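Local atomic coordinates of putative dioxygenase (1H-3-hydroxy-4-oxoquinaldine 2,4-dioxygenase) (Mycobacteroides abscessus subsp. abscessus, PDB entry 6RA3), a protein that cleaves the ring of the Pseudomonas quinolone signal (PQS) with dioxygen, giving N-octanoylanthranilate and carbon monoxide. Residues Q162-L165 with D166-Y170. Numbering follows the deposited sequence.
Sequences QAVL and DHVRY
Gln162 and Asp166 meet one helical turn apart, the backbone O of Gln162 accepting the N-H of Asp166 at 2.8 Å. The Gln162 side chain bends at its second torsion and brings its amide beside the carboxylate, the two planes turned 67° apart; NE2 stays 3.6 Å from Asp166 OD1. That oxygen takes a weak, salt-bridging hydrogen bond from Arg169 NH2, at 3.3 Å, and Gln162 NE2 lies at the edge of the guanidinium, close to its plane. Ala163 O receives the N-H of His167, whose imidazole leads away to hydrogen-bond through NE2 with His33 ND1. Val164 O binds Val168 N at 3.0 Å, while Val164 CG1 only just meets Val168 CG2, at 4.5 Å; both valines also pack on Leu156 and Phe247. The straightest bond of the four, 167° at the hydrogen, joins Arg169 N to Leu165 O. Arg169 then folds back at chi3 (-62°), bringing NE to 3.6 Å from Leu165 O, at the guanidinium edge, yet NE has no hydrogen-bond partner in the model. Regular i to i+4 bonding thus runs through a helix inserted between strands 116-120 and 209-214, where alpha/beta-hydrolase cap helices usually sit, its Val164 side chain about 7 Å from that of the probable active-site base or acid, His246.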
# COMPACT_ATOMS: atom_id res chain seq x y z
N GLN A 162 15.52 -18.12 4.36
CA GLN A 162 15.35 -16.68 4.57
C GLN A 162 13.90 -16.25 4.37
O GLN A 162 13.42 -15.36 5.09
CB GLN A 162 16.29 -15.91 3.65
CG GLN A 162 16.61 -14.48 4.08
CD GLN A 162 17.33 -14.41 5.43
OE1 GLN A 162 17.58 -15.44 6.06
NE2 GLN A 162 17.65 -13.20 5.87
N ALA A 163 13.18 -16.86 3.42
CA ALA A 163 11.76 -16.54 3.24
C ALA A 163 10.96 -16.82 4.51
O ALA A 163 10.16 -15.99 4.95
CB ALA A 163 11.18 -17.33 2.05
N VAL A 164 11.13 -18.01 5.09
CA VAL A 164 10.37 -18.38 6.29
C VAL A 164 10.79 -17.51 7.47
O VAL A 164 9.95 -16.95 8.19
CB VAL A 164 10.53 -19.88 6.60
CG1 VAL A 164 9.81 -20.25 7.91
CG2 VAL A 164 9.94 -20.71 5.49
N LEU A 165 12.10 -17.35 7.68
CA LEU A 165 12.58 -16.48 8.75
C LEU A 165 12.05 -15.07 8.60
O LEU A 165 11.50 -14.51 9.55
CB LEU A 165 14.11 -16.47 8.77
CG LEU A 165 14.78 -17.74 9.28
CD1 LEU A 165 16.26 -17.54 9.24
CD2 LEU A 165 14.30 -18.10 10.69
N ASP A 166 12.22 -14.46 7.42
CA ASP A 166 11.77 -13.09 7.22
C ASP A 166 10.27 -12.96 7.46
O ASP A 166 9.82 -11.98 8.06
CB ASP A 166 12.15 -12.61 5.81
CG ASP A 166 13.59 -12.14 5.71
OD1 ASP A 166 14.29 -12.10 6.74
OD2 ASP A 166 14.04 -11.82 4.60
N HIS A 167 9.49 -13.94 7.01
CA HIS A 167 8.04 -13.86 7.15
C HIS A 167 7.62 -13.89 8.62
O HIS A 167 6.69 -13.17 9.03
CB HIS A 167 7.40 -15.01 6.41
CG HIS A 167 5.92 -15.10 6.58
ND1 HIS A 167 5.04 -14.36 5.82
CD2 HIS A 167 5.17 -15.87 7.39
CE1 HIS A 167 3.81 -14.65 6.19
NE2 HIS A 167 3.86 -15.57 7.13
N VAL A 168 8.28 -14.73 9.42
CA VAL A 168 7.93 -14.86 10.83
C VAL A 168 8.44 -13.67 11.64
O VAL A 168 7.71 -13.13 12.49
CB VAL A 168 8.49 -16.20 11.37
CG1 VAL A 168 8.29 -16.29 12.87
CG2 VAL A 168 7.83 -17.36 10.68
N ARG A 169 9.69 -13.25 11.40
CA ARG A 169 10.32 -12.18 12.16
C ARG A 169 9.76 -10.80 11.79
O ARG A 169 9.65 -9.92 12.65
CB ARG A 169 11.82 -12.20 11.92
CG ARG A 169 12.55 -13.42 12.51
CD ARG A 169 14.08 -13.27 12.42
NE ARG A 169 14.53 -13.18 11.03
CZ ARG A 169 15.81 -13.10 10.64
NH1 ARG A 169 16.78 -13.10 11.54
NH2 ARG A 169 16.11 -13.03 9.34
N TYR A 170 9.43 -10.59 10.51
CA TYR A 170 9.27 -9.24 9.97
C TYR A 170 7.92 -8.97 9.30
O TYR A 170 7.49 -7.81 9.23
CB TYR A 170 10.37 -8.97 8.94
CG TYR A 170 11.79 -9.09 9.47
CD1 TYR A 170 12.14 -8.56 10.70
CD2 TYR A 170 12.79 -9.70 8.72
CE1 TYR A 170 13.43 -8.65 11.18
CE2 TYR A 170 14.10 -9.79 9.20
CZ TYR A 170 14.40 -9.27 10.43
OH TYR A 170 15.67 -9.33 10.95